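Local coordinates for ancillary protein 1 (Streptococcus pyogenes, PDB 2XI9) that acts as a pilus-presented adhesin, probably binding collagen, whose internal thioester bond is required for efficient host-cell interaction, at residues Q246-Y251 / K281-Y286; K218-G223 / S310-Q315; R242-L247 / D274-V279; A148-G153 / D297-I302. One frame throughout, in Å; residues are numbered along the deposited sequence.

Interaction 1: Q246-Y251 / K281-Y286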
loop_
_atom_site.group_PDB
_atom_site.type_symbol
_atom_site.label_atom_id
_atom_site.label_comp_id
_atom_site.label_asym_id
_atom_site.label_seq_id
_atom_site.Cartn_x
_atom_site.Cartn_y
_atom_site.Cartn_z
ATOM N N GLN A 246 -13.498 -3.921 -3.807
ATOM C CA GLN A 246 -12.339 -4.797 -3.849
ATOM C C GLN A 246 -12.021 -5.200 -5.295
ATOM O O GLN A 246 -10.862 -5.233 -5.705
ATOM C CB GLN A 246 -12.589 -6.052 -2.999
ATOM C CG GLN A 246 -11.410 -7.066 -2.970
ATOM C CD GLN A 246 -10.140 -6.507 -2.374
ATOM O OE1 GLN A 246 -9.958 -6.549 -1.165
ATOM N NE2 GLN A 246 -9.226 -6.043 -3.224
ATOM N N LEU A 247 -13.054 -5.550 -6.039
ATOM C CA LEU A 247 -12.861 -5.988 -7.439
ATOM C C LEU A 247 -12.379 -4.812 -8.311
ATOM O O LEU A 247 -11.586 -4.999 -9.183
ATOM C CB LEU A 247 -14.150 -6.612 -7.983
ATOM C CG LEU A 247 -14.111 -7.095 -9.439
ATOM C CD1 LEU A 247 -13.038 -8.167 -9.565
ATOM C CD2 LEU A 247 -15.522 -7.585 -9.922
ATOM N N ALA A 248 -12.876 -3.596 -8.053
ATOM C CA ALA A 248 -12.463 -2.398 -8.770
ATOM C C ALA A 248 -10.982 -2.102 -8.501
ATOM O O ALA A 248 -10.266 -1.734 -9.394
ATOM C CB ALA A 248 -13.339 -1.194 -8.388
ATOM N N ILE A 249 -10.522 -2.364 -7.289
ATOM C CA ILE A 249 -9.093 -2.253 -6.993
ATOM C C ILE A 249 -8.299 -3.288 -7.823
ATOM O O ILE A 249 -7.316 -2.929 -8.475
ATOM C CB ILE A 249 -8.813 -2.406 -5.472
ATOM C CG1 ILE A 249 -9.345 -1.184 -4.688
ATOM C CG2 ILE A 249 -7.286 -2.723 -5.237
ATOM C CD1 ILE A 249 -8.669 0.160 -4.988
ATOM N N TYR A 250 -8.770 -4.541 -7.837
ATOM C CA TYR A 250 -8.124 -5.600 -8.608
ATOM C C TYR A 250 -8.098 -5.312 -10.116
ATOM O O TYR A 250 -7.166 -5.715 -10.795
ATOM C CB TYR A 250 -8.808 -6.943 -8.366
ATOM C CG TYR A 250 -8.578 -7.591 -7.012
ATOM C CD1 TYR A 250 -7.451 -7.293 -6.231
ATOM C CD2 TYR A 250 -9.473 -8.506 -6.523
ATOM C CE1 TYR A 250 -7.233 -7.909 -5.023
ATOM C CE2 TYR A 250 -9.250 -9.155 -5.292
ATOM C CZ TYR A 250 -8.135 -8.836 -4.551
ATOM O OH TYR A 250 -7.903 -9.467 -3.348
ATOM N N TYR A 251 -9.130 -4.634 -10.617
ATOM C CA TYR A 251 -9.171 -4.172 -11.982
ATOM C C TYR A 251 -7.903 -3.392 -12.355
ATOM O O TYR A 251 -7.365 -3.599 -13.434
ATOM C CB TYR A 251 -10.451 -3.349 -12.242
ATOM C CG TYR A 251 -10.552 -2.791 -13.659
ATOM C CD1 TYR A 251 -10.017 -1.547 -13.985
ATOM C CD2 TYR A 251 -11.132 -3.529 -14.670
ATOM C CE1 TYR A 251 -10.087 -1.053 -15.287
ATOM C CE2 TYR A 251 -11.212 -3.027 -15.974
ATOM C CZ TYR A 251 -10.686 -1.797 -16.266
ATOM O OH TYR A 251 -10.751 -1.310 -17.555
ATOM N N LYS A 281 -18.293 -1.866 -12.116
ATOM C CA LYS A 281 -18.031 -1.194 -13.413
ATOM C C LYS A 281 -18.157 0.352 -13.326
ATOM O O LYS A 281 -17.333 1.088 -13.901
ATOM C CB LYS A 281 -18.940 -1.725 -14.519
ATOM C CG LYS A 281 -18.680 -3.183 -14.966
ATOM C CD LYS A 281 -19.496 -3.555 -16.257
ATOM C CE LYS A 281 -19.277 -5.027 -16.663
ATOM N NZ LYS A 281 -20.246 -5.481 -17.699
ATOM N N ILE A 282 -19.189 0.823 -12.631
ATOM C CA ILE A 282 -19.309 2.265 -12.281
ATOM C C ILE A 282 -18.086 2.822 -11.548
ATOM O O ILE A 282 -17.555 3.842 -11.931
ATOM C CB ILE A 282 -20.608 2.535 -11.455
ATOM C CG1 ILE A 282 -21.815 2.446 -12.379
ATOM C CG2 ILE A 282 -20.554 3.939 -10.776
ATOM C CD1 ILE A 282 -23.155 2.090 -11.660
ATOM N N LEU A 283 -17.599 2.112 -10.531
ATOM C CA LEU A 283 -16.426 2.543 -9.801
ATOM C C LEU A 283 -15.219 2.667 -10.728
ATOM O O LEU A 283 -14.506 3.682 -10.729
ATOM C CB LEU A 283 -16.145 1.607 -8.648
ATOM C CG LEU A 283 -17.160 1.585 -7.499
ATOM C CD1 LEU A 283 -16.694 0.509 -6.469
ATOM C CD2 LEU A 283 -17.351 2.955 -6.873
ATOM N N VAL A 284 -15.028 1.658 -11.576
ATOM C CA VAL A 284 -13.915 1.671 -12.471
ATOM C C VAL A 284 -14.025 2.808 -13.491
ATOM O O VAL A 284 -13.018 3.489 -13.801
ATOM C CB VAL A 284 -13.812 0.264 -13.118
ATOM C CG1 VAL A 284 -12.945 0.296 -14.349
ATOM C CG2 VAL A 284 -13.271 -0.721 -12.058
ATOM N N GLU A 285 -15.221 3.013 -14.016
ATOM C CA GLU A 285 -15.443 4.021 -15.058
ATOM C C GLU A 285 -15.290 5.444 -14.496
ATOM O O GLU A 285 -14.705 6.292 -15.119
ATOM C CB GLU A 285 -16.819 3.831 -15.729
ATOM C CG GLU A 285 -16.895 2.575 -16.632
ATOM C CD GLU A 285 -18.313 2.315 -17.178
ATOM O OE1 GLU A 285 -19.201 3.205 -17.051
ATOM O OE2 GLU A 285 -18.537 1.217 -17.767
ATOM N N TYR A 286 -15.733 5.661 -13.259
ATOM C CA TYR A 286 -15.494 6.909 -12.582
ATOM C C TYR A 286 -13.991 7.112 -12.437
ATOM O O TYR A 286 -13.437 8.129 -12.851
ATOM C CB TYR A 286 -16.195 6.947 -11.193
ATOM C CG TYR A 286 -15.716 8.116 -10.372
ATOM C CD1 TYR A 286 -15.975 9.415 -10.759
ATOM C CD2 TYR A 286 -14.954 7.921 -9.247
ATOM C CE1 TYR A 286 -15.495 10.510 -10.006
ATOM C CE2 TYR A 286 -14.463 9.007 -8.493
ATOM C CZ TYR A 286 -14.750 10.280 -8.868
ATOM O OH TYR A 286 -14.253 11.337 -8.115
#

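Interaction 2: K218-G223 / S310-Q315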
loop_
_atom_site.group_PDB
_atom_site.type_symbol
_atom_site.label_atom_id
_atom_site.label_comp_id
_atom_site.label_asym_id
_atom_site.label_seq_id
_atom_site.Cartn_x
_atom_site.Cartn_y
_atom_site.Cartn_z
ATOM N N LYS A 218 -9.625 7.115 -6.615
ATOM C CA LYS A 218 -11.014 7.344 -7.035
ATOM C C LYS A 218 -11.959 6.165 -6.768
ATOM O O LYS A 218 -13.140 6.377 -6.475
ATOM C CB LYS A 218 -11.085 7.802 -8.492
ATOM C CG LYS A 218 -10.563 9.277 -8.654
ATOM C CD LYS A 218 -10.268 9.670 -10.071
ATOM C CE LYS A 218 -11.533 10.032 -10.807
ATOM N NZ LYS A 218 -11.353 10.243 -12.309
ATOM N N VAL A 219 -11.453 4.947 -6.891
ATOM C CA VAL A 219 -12.175 3.756 -6.481
ATOM C C VAL A 219 -12.509 3.849 -4.984
ATOM O O VAL A 219 -13.673 3.684 -4.594
ATOM C CB VAL A 219 -11.377 2.453 -6.787
ATOM C CG1 VAL A 219 -12.022 1.204 -6.153
ATOM C CG2 VAL A 219 -11.240 2.214 -8.321
ATOM N N ILE A 220 -11.496 4.129 -4.170
ATOM C CA ILE A 220 -11.716 4.253 -2.718
ATOM C C ILE A 220 -12.771 5.332 -2.382
ATOM O O ILE A 220 -13.668 5.088 -1.597
ATOM C CB ILE A 220 -10.440 4.526 -1.963
ATOM C CG1 ILE A 220 -9.447 3.386 -2.109
ATOM C CG2 ILE A 220 -10.769 4.791 -0.447
ATOM C CD1 ILE A 220 -9.902 2.047 -1.573
ATOM N N GLU A 221 -12.669 6.491 -3.030
ATOM C CA GLU A 221 -13.539 7.628 -2.839
ATOM C C GLU A 221 -15.001 7.307 -3.057
ATOM O O GLU A 221 -15.872 7.812 -2.325
ATOM C CB GLU A 221 -13.114 8.766 -3.830
ATOM C CG GLU A 221 -14.040 9.882 -3.945
ATOM C CD GLU A 221 -13.890 10.722 -5.209
ATOM O OE1 GLU A 221 -12.754 10.893 -5.723
ATOM O OE2 GLU A 221 -14.961 11.252 -5.635
ATOM N N LYS A 222 -15.302 6.556 -4.106
ATOM C CA LYS A 222 -16.725 6.297 -4.442
ATOM C C LYS A 222 -17.159 4.967 -3.892
ATOM O O LYS A 222 -18.333 4.661 -3.900
ATOM C CB LYS A 222 -17.008 6.343 -5.963
ATOM C CG LYS A 222 -17.286 7.679 -6.532
ATOM C CD LYS A 222 -18.532 8.317 -5.990
ATOM C CE LYS A 222 -19.133 9.328 -6.964
ATOM N NZ LYS A 222 -20.555 9.609 -6.526
ATOM N N GLY A 223 -16.215 4.195 -3.388
ATOM C CA GLY A 223 -16.479 2.903 -2.831
ATOM C C GLY A 223 -16.813 2.813 -1.358
ATOM O O GLY A 223 -17.196 3.803 -0.704
ATOM N N SER A 310 -0.047 -6.428 0.064
ATOM C CA SER A 310 -0.089 -5.080 0.580
ATOM C C SER A 310 -1.565 -4.659 0.574
ATOM O O SER A 310 -2.402 -5.341 -0.017
ATOM C CB SER A 310 0.762 -4.124 -0.250
ATOM O OG SER A 310 2.153 -4.402 -0.088
ATOM N N LEU A 311 -1.880 -3.597 1.316
ATOM C CA LEU A 311 -3.251 -3.166 1.580
ATOM C C LEU A 311 -3.405 -1.653 1.420
ATOM O O LEU A 311 -2.637 -0.865 2.012
ATOM C CB LEU A 311 -3.706 -3.553 3.013
ATOM C CG LEU A 311 -3.406 -4.992 3.416
ATOM C CD1 LEU A 311 -3.391 -5.155 4.966
ATOM C CD2 LEU A 311 -4.325 -6.017 2.676
ATOM N N ILE A 312 -4.410 -1.269 0.640
ATOM C CA ILE A 312 -4.819 0.099 0.493
ATOM C C ILE A 312 -5.942 0.444 1.477
ATOM O O ILE A 312 -6.928 -0.251 1.575
ATOM C CB ILE A 312 -5.252 0.434 -0.980
ATOM C CG1 ILE A 312 -5.645 1.910 -1.095
ATOM C CG2 ILE A 312 -6.366 -0.492 -1.476
ATOM C CD1 ILE A 312 -4.451 2.911 -0.875
ATOM N N GLY A 313 -5.786 1.569 2.143
ATOM C CA GLY A 313 -6.653 1.976 3.198
ATOM C C GLY A 313 -7.772 2.864 2.741
ATOM O O GLY A 313 -7.867 3.220 1.557
ATOM N N THR A 314 -8.599 3.221 3.714
ATOM C CA THR A 314 -9.799 4.038 3.524
ATOM C C THR A 314 -9.813 5.300 4.365
ATOM O O THR A 314 -10.770 6.095 4.264
ATOM C CB THR A 314 -11.061 3.225 3.842
ATOM O OG1 THR A 314 -10.971 2.692 5.174
ATOM C CG2 THR A 314 -11.215 2.108 2.875
ATOM N N GLN A 315 -8.780 5.504 5.186
ATOM C CA GLN A 315 -8.675 6.643 6.102
ATOM C C GLN A 315 -7.273 7.254 5.889
ATOM O O GLN A 315 -6.491 6.708 5.131
ATOM C CB GLN A 315 -8.870 6.208 7.566
ATOM C CG GLN A 315 -10.279 5.532 7.844
ATOM C CD GLN A 315 -10.382 4.906 9.243
ATOM O OE1 GLN A 315 -9.470 5.032 10.055
ATOM N NE2 GLN A 315 -11.521 4.243 9.531
#

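Interaction 3: R242-L247 / D274-V279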
loop_
_atom_site.group_PDB
_atom_site.type_symbol
_atom_site.label_atom_id
_atom_site.label_comp_id
_atom_site.label_asym_id
_atom_site.label_seq_id
_atom_site.Cartn_x
_atom_site.Cartn_y
_atom_site.Cartn_z
ATOM N N ARG A 242 -18.677 -3.234 -0.655
ATOM C CA ARG A 242 -17.321 -3.604 -0.262
ATOM C C ARG A 242 -16.666 -4.522 -1.318
ATOM O O ARG A 242 -15.537 -4.314 -1.723
ATOM C CB ARG A 242 -17.338 -4.258 1.126
ATOM C CG ARG A 242 -15.961 -4.406 1.783
ATOM C CD ARG A 242 -16.118 -4.755 3.239
ATOM N NE ARG A 242 -14.824 -4.771 3.934
ATOM C CZ ARG A 242 -14.666 -4.658 5.236
ATOM N NH1 ARG A 242 -15.714 -4.518 6.044
ATOM N NH2 ARG A 242 -13.433 -4.716 5.729
ATOM N N ALA A 243 -17.381 -5.554 -1.737
ATOM C CA ALA A 243 -16.888 -6.456 -2.749
ATOM C C ALA A 243 -16.629 -5.754 -4.084
ATOM O O ALA A 243 -15.599 -5.985 -4.699
ATOM C CB ALA A 243 -17.822 -7.597 -2.950
ATOM N N ALA A 244 -17.563 -4.911 -4.514
ATOM C CA ALA A 244 -17.427 -4.191 -5.767
ATOM C C ALA A 244 -16.173 -3.339 -5.704
ATOM O O ALA A 244 -15.462 -3.245 -6.689
ATOM C CB ALA A 244 -18.689 -3.339 -6.037
ATOM N N THR A 245 -15.922 -2.701 -4.535
ATOM C CA THR A 245 -14.734 -1.871 -4.295
ATOM C C THR A 245 -13.477 -2.736 -4.412
ATOM O O THR A 245 -12.494 -2.331 -5.049
ATOM C CB THR A 245 -14.800 -1.080 -2.891
ATOM O OG1 THR A 245 -16.093 -0.420 -2.750
ATOM C CG2 THR A 245 -13.708 -0.045 -2.770
ATOM N N GLN A 246 -13.498 -3.921 -3.807
ATOM C CA GLN A 246 -12.339 -4.797 -3.849
ATOM C C GLN A 246 -12.021 -5.200 -5.295
ATOM O O GLN A 246 -10.862 -5.233 -5.705
ATOM C CB GLN A 246 -12.589 -6.052 -2.999
ATOM C CG GLN A 246 -11.410 -7.066 -2.970
ATOM C CD GLN A 246 -10.140 -6.507 -2.374
ATOM O OE1 GLN A 246 -9.958 -6.549 -1.165
ATOM N NE2 GLN A 246 -9.226 -6.043 -3.224
ATOM N N LEU A 247 -13.054 -5.550 -6.039
ATOM C CA LEU A 247 -12.861 -5.988 -7.439
ATOM C C LEU A 247 -12.379 -4.812 -8.311
ATOM O O LEU A 247 -11.586 -4.999 -9.183
ATOM C CB LEU A 247 -14.150 -6.612 -7.983
ATOM C CG LEU A 247 -14.111 -7.095 -9.439
ATOM C CD1 LEU A 247 -13.038 -8.167 -9.565
ATOM C CD2 LEU A 247 -15.522 -7.585 -9.922
ATOM N N ASP A 274 -25.351 -9.691 -10.815
ATOM C CA ASP A 274 -25.264 -8.710 -11.932
ATOM C C ASP A 274 -25.275 -7.245 -11.462
ATOM O O ASP A 274 -24.438 -6.455 -11.900
ATOM C CB ASP A 274 -26.415 -8.908 -12.917
ATOM C CG ASP A 274 -26.298 -10.196 -13.741
ATOM O OD1 ASP A 274 -25.215 -10.814 -13.778
ATOM O OD2 ASP A 274 -27.306 -10.584 -14.369
ATOM N N SER A 275 -26.233 -6.888 -10.602
ATOM C CA SER A 275 -26.306 -5.531 -9.999
ATOM C C SER A 275 -25.006 -5.085 -9.358
ATOM O O SER A 275 -24.615 -3.938 -9.513
ATOM C CB SER A 275 -27.420 -5.441 -8.929
ATOM O OG SER A 275 -28.663 -5.742 -9.491
ATOM N N THR A 276 -24.352 -5.970 -8.607
ATOM C CA THR A 276 -23.110 -5.652 -7.913
ATOM C C THR A 276 -21.906 -5.496 -8.845
ATOM O O THR A 276 -21.088 -4.552 -8.701
ATOM C CB THR A 276 -22.836 -6.667 -6.756
ATOM O OG1 THR A 276 -23.971 -6.705 -5.856
ATOM C CG2 THR A 276 -21.623 -6.312 -6.014
ATOM N N LEU A 277 -21.809 -6.361 -9.853
ATOM C CA LEU A 277 -20.785 -6.195 -10.858
ATOM C C LEU A 277 -21.014 -4.876 -11.654
ATOM O O LEU A 277 -20.069 -4.194 -12.059
ATOM C CB LEU A 277 -20.764 -7.447 -11.770
ATOM C CG LEU A 277 -19.747 -7.399 -12.902
ATOM C CD1 LEU A 277 -18.328 -7.301 -12.348
ATOM C CD2 LEU A 277 -19.938 -8.618 -13.837
ATOM N N ALA A 278 -22.263 -4.475 -11.863
ATOM C CA ALA A 278 -22.513 -3.208 -12.591
ATOM C C ALA A 278 -21.947 -2.029 -11.762
ATOM O O ALA A 278 -21.375 -1.090 -12.303
ATOM C CB ALA A 278 -23.985 -3.018 -12.889
ATOM N N VAL A 279 -22.087 -2.091 -10.440
ATOM C CA VAL A 279 -21.505 -1.060 -9.576
ATOM C C VAL A 279 -19.970 -1.107 -9.580
ATOM O O VAL A 279 -19.290 -0.056 -9.608
ATOM C CB VAL A 279 -22.088 -1.115 -8.159
ATOM C CG1 VAL A 279 -21.250 -0.247 -7.177
ATOM C CG2 VAL A 279 -23.546 -0.689 -8.194
#

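Interaction 4: A148-G153 / D297-I302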
loop_
_atom_site.group_PDB
_atom_site.type_symbol
_atom_site.label_atom_id
_atom_site.label_comp_id
_atom_site.label_asym_id
_atom_site.label_seq_id
_atom_site.Cartn_x
_atom_site.Cartn_y
_atom_site.Cartn_z
ATOM N N ALA A 148 -7.136 -2.831 8.840
ATOM C CA ALA A 148 -5.893 -2.510 9.555
ATOM C C ALA A 148 -6.209 -1.786 10.842
ATOM O O ALA A 148 -7.205 -1.051 10.942
ATOM C CB ALA A 148 -4.894 -1.670 8.673
ATOM N N LYS A 149 -5.332 -1.969 11.810
ATOM C CA LYS A 149 -5.420 -1.281 13.070
ATOM C C LYS A 149 -4.681 0.066 12.999
ATOM O O LYS A 149 -3.482 0.128 12.671
ATOM C CB LYS A 149 -4.852 -2.148 14.184
ATOM C CG LYS A 149 -5.749 -3.357 14.493
ATOM C CD LYS A 149 -5.664 -3.758 15.911
ATOM C CE LYS A 149 -6.831 -3.208 16.721
ATOM N NZ LYS A 149 -6.491 -3.231 18.166
ATOM N N ASN A 150 -5.403 1.148 13.300
ATOM C CA ASN A 150 -4.777 2.463 13.531
ATOM C C ASN A 150 -4.012 2.520 14.836
ATOM O O ASN A 150 -4.261 1.740 15.765
ATOM C CB ASN A 150 -5.835 3.566 13.503
ATOM C CG ASN A 150 -6.593 3.589 12.209
ATOM O OD1 ASN A 150 -6.020 3.386 11.123
ATOM N ND2 ASN A 150 -7.905 3.797 12.305
ATOM N N LYS A 151 -3.108 3.480 14.944
ATOM C CA LYS A 151 -2.295 3.591 16.130
ATOM C C LYS A 151 -3.121 3.643 17.427
ATOM O O LYS A 151 -2.751 3.003 18.403
ATOM C CB LYS A 151 -1.348 4.802 16.047
ATOM C CG LYS A 151 -0.335 4.862 17.175
ATOM C CD LYS A 151 0.514 6.132 17.117
ATOM C CE LYS A 151 1.488 6.213 18.285
ATOM N NZ LYS A 151 2.102 7.585 18.378
ATOM N N ASN A 152 -4.249 4.361 17.446
ATOM C CA ASN A 152 -5.022 4.489 18.690
ATOM C C ASN A 152 -5.928 3.286 18.997
ATOM O O ASN A 152 -6.668 3.312 19.984
ATOM C CB ASN A 152 -5.846 5.792 18.724
ATOM C CG ASN A 152 -6.921 5.841 17.651
ATOM O OD1 ASN A 152 -7.247 4.836 17.011
ATOM N ND2 ASN A 152 -7.477 7.032 17.444
ATOM N N GLY A 153 -5.863 2.239 18.181
ATOM C CA GLY A 153 -6.644 1.015 18.448
ATOM C C GLY A 153 -7.937 0.895 17.667
ATOM O O GLY A 153 -8.601 -0.144 17.722
ATOM N N ASP A 297 -4.949 12.100 0.529
ATOM C CA ASP A 297 -3.994 11.033 0.796
ATOM C C ASP A 297 -4.731 9.919 1.560
ATOM O O ASP A 297 -5.725 10.215 2.243
ATOM C CB ASP A 297 -2.801 11.573 1.613
ATOM C CG ASP A 297 -1.730 12.235 0.753
ATOM O OD1 ASP A 297 -1.118 11.532 -0.096
ATOM O OD2 ASP A 297 -1.496 13.439 0.944
ATOM N N LEU A 298 -4.266 8.679 1.404
ATOM C CA LEU A 298 -4.788 7.520 2.120
ATOM C C LEU A 298 -3.667 6.728 2.752
ATOM O O LEU A 298 -2.527 6.737 2.258
ATOM C CB LEU A 298 -5.514 6.600 1.146
ATOM C CG LEU A 298 -6.813 7.112 0.547
ATOM C CD1 LEU A 298 -7.253 6.277 -0.641
ATOM C CD2 LEU A 298 -7.872 7.129 1.586
ATOM N N ASP A 299 -4.002 6.015 3.818
ATOM C CA ASP A 299 -3.089 5.063 4.413
ATOM C C ASP A 299 -2.888 3.837 3.497
ATOM O O ASP A 299 -3.777 3.438 2.759
ATOM C CB ASP A 299 -3.608 4.563 5.758
ATOM C CG ASP A 299 -3.745 5.684 6.809
ATOM O OD1 ASP A 299 -3.002 6.716 6.771
ATOM O OD2 ASP A 299 -4.580 5.499 7.728
ATOM N N PHE A 300 -1.720 3.228 3.612
ATOM C CA PHE A 300 -1.367 2.011 2.859
ATOM C C PHE A 300 -0.456 1.206 3.784
ATOM O O PHE A 300 0.164 1.779 4.636
ATOM C CB PHE A 300 -0.688 2.412 1.558
ATOM C CG PHE A 300 -0.392 1.282 0.617
ATOM C CD1 PHE A 300 0.833 0.644 0.629
ATOM C CD2 PHE A 300 -1.323 0.910 -0.340
ATOM C CE1 PHE A 300 1.111 -0.380 -0.293
ATOM C CE2 PHE A 300 -1.068 -0.108 -1.211
ATOM C CZ PHE A 300 0.178 -0.754 -1.207
ATOM N N PHE A 301 -0.393 -0.111 3.588
ATOM C CA PHE A 301 0.273 -1.046 4.488
ATOM C C PHE A 301 1.012 -2.130 3.727
ATOM O O PHE A 301 0.466 -2.755 2.843
ATOM C CB PHE A 301 -0.782 -1.681 5.420
ATOM C CG PHE A 301 -1.644 -0.652 6.164
ATOM C CD1 PHE A 301 -2.824 -0.176 5.615
ATOM C CD2 PHE A 301 -1.252 -0.178 7.407
ATOM C CE1 PHE A 301 -3.578 0.752 6.267
ATOM C CE2 PHE A 301 -2.008 0.797 8.067
ATOM C CZ PHE A 301 -3.178 1.233 7.512
ATOM N N ILE A 302 2.261 -2.354 4.102
ATOM C CA ILE A 302 3.131 -3.322 3.438
ATOM C C ILE A 302 3.570 -4.351 4.471
ATOM O O ILE A 302 4.021 -3.995 5.559
ATOM C CB ILE A 302 4.414 -2.673 2.868
ATOM C CG1 ILE A 302 4.062 -1.487 1.993
ATOM C CG2 ILE A 302 5.268 -3.679 2.112
ATOM C CD1 ILE A 302 2.938 -1.676 1.226
HETATM O O HOH W 1 -3.541 4.135 10.468
#

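Interaction 1: Q246-Y251 / K281-Y286
Tyr251 lays its ring across Val284 where two helices of the thioester domain, 238-253 and 274-288, pack against each other. The short helical segments run in broadly the same direction, cross at -44° and come within 9.0 Å of each other, with Ala248 and Val284 the nearest CA pair, 5.7 Å apart; the alanine keeps one side of the crossing small. From CB to its tip, the tyrosine meets the two valine methyls in turn. Its CB and CG lie beside Val284 CG2, with CG at 3.8 Å. Further out the other methyl takes over: CD1 is near Val284 CG1, CE1 touches it at 3.3 Å, and CZ is still in contact with it. CG1 thus sits over one face of the ring, displaced toward the rim, in a CH-pi contact 3.5 Å from the centroid. The ring reaches this place because its CG is anti to the backbone N (chi1 178°), which swings it out toward helix 274-288. At the tip, the Tyr251 hydroxyl has a weak hydrogen bond with Gln288 NE2; Arg205 adds a cation-pi contact and a hydrogen bond to Tyr251 O. Ala248 packs beside the tyrosine, its CB touching Leu283 CB at 4.0 Å and also Val284, and Val219 of helix 209-222 packs against the same alanine. No hydrogen bond joins the two segments. The valine is held by CH-pi and apolar contacts, its second methyl, CG2, 3.7 Å from Ala248 CB.

Interaction 2: K218-G223 / S310-Q315
Ile220, near the C-terminal end of helix 209-222, presses its side chain onto the backbone of strand 311-313 at Gly313. Both its branches take part. CG2 and CD1 each lie 3.9 Å from Gly313 O, while CG1 meets Ile312 CG1 at 4.2 Å. The same CG2 also rests against Thr314, 4.2 Å from its CA, and the methyl groups of the two residues are neighbours. Ile220 CG1 lies beside the backbone N (chi1 -62°), which puts CG2 anti to that N, facing Gly313 O and Thr314.

Around this first shell, Tyr159 of strand 155-160 touches Ile220, Ile312 and Thr314, and Leu298 adds to the apolar cover of Ile220. The strand is fixed by backbone hydrogen bonds on both sides, Ile312 with Tyr159 and Gly313 with Asp299. Thr314 turns its polar end elsewhere, OG1 bonding to Val157 O, and its carbonyl receives Arg225 NH2. This is a helix laid on a beta-sheet, joining a helix of the thioester domain to an interior strand of the seven-stranded sheet, between 155-160 and 299-303. With only hydrocarbon from the helix reaching it, Gly313 O has no hydrogen-bonding partner in the model: a buried carbonyl against hydrocarbon, which probably costs some polar stabilisation.

Interaction 3: R242-L247 / D274-V279
Leu247 and Leu277 meet through their branched ends toward the C-terminal end of segment 242-247, where helices 238-253 and 274-288 of the thioester domain pack together, Leu247 CD2 lying 3.7 Å from Leu277 CD1. The two leucines share one conformation, each with CG anti to the backbone N (chi1 179° in both), yet they leave their helices differently. Leu247 starts out toward the partner helix, whereas Leu277 sets off away from it and only its branched end comes back. Their side chains cross obliquely, and Leu263 of helix 260-263 touches both.

About one turn earlier, Ala244 faces the partner helix directly, across from Thr276, where the backbones come nearest with their CA atoms 6.2 Å apart. Its CB is 3.8 Å from Thr276 O. The methyl groups Thr276 CG2 and Val279 CG1 approach the same CB, each at 4.2 Å, so that the alanine methyl rests against a carbonyl and two methyls spaced over one turn of helix 274-288. A side chain as short as alanine lets the segment axes close to 8.8 Å, crossing at -48°.

Thr276 divides its ends: CG2 turns to Ala244, while OG1 hydrogen-bonds to OD1 of Asn273, just before the helix. Gln240 and Leu241, a little earlier on helix 238-253, extend the cover of Thr276 and Val279. No hydrogen bond crosses between the segments; with Thr276 OG1 satisfied by Asn273, the helices meet here through van der Waals contacts.

Interaction 4: A148-G153 / D297-I302
Ala148, at the end of strand 146-149, places its methyl over the ring of Phe301. CB sits 3.7 Å from the ring centroid and 15° off the normal, a CH-pi contact in which CZ is the nearest ring atom at 3.6 Å. The ring comes under the alanine because Phe301 CG lies beside its own backbone N (chi1 -53°).

Past Lys149, Asn150 begins a type I turn that ends at Gly153, closed by Gly153 N to Asn150 O at 2.9 Å. The end of its side chain comes nearer to strand 299-303 than its base does. A water bridges the gap, donating to Asn150 OD1 at 2.7 Å and to Asp299 OD2 at 3.2 Å. Gln156 NE2 bonds to the same two oxygens, and Asn150 ND2 reaches Ser154 OG and Gln315 OE1. Asp299 OD2 has a further partner in His317 ND1, its OD1 one in His191 NE2, so the carboxylate is held by several partners.

Ala148 and Phe301 have CA atoms only 8.1 Å apart although their strands are not neighbours, consistent with a strongly curled sheet. In the order of this seven-stranded sheet, strands 155-160 and 311-313 lie between 146-149 and 299-303, Val158 of the former touching both residues, and strand 189-193 follows beyond 299-303, its Tyr189 against Phe301.

All four contacts are buried, but they differ in depth and chemistry. Interactions 2 and 4 are centred about 10 Å from the centre of the chain, interactions 1 and 3 about 17 and 21 Å from it. Interactions 1 and 3 use the same helix pair, 238-253 and 274-288, with centres 8 Å apart, and both are hydrocarbon packing with an alanine at the nearest approach; of these two only interaction 1 has an aromatic face, a feature it shares with interaction 4. Interaction 2 brings in helix 209-222 and ties it to the sheet. Interaction 4 is within the sheet and adds the polar, water-bridged component; its strand 299-303 neighbours strand 311-313 of interaction 2.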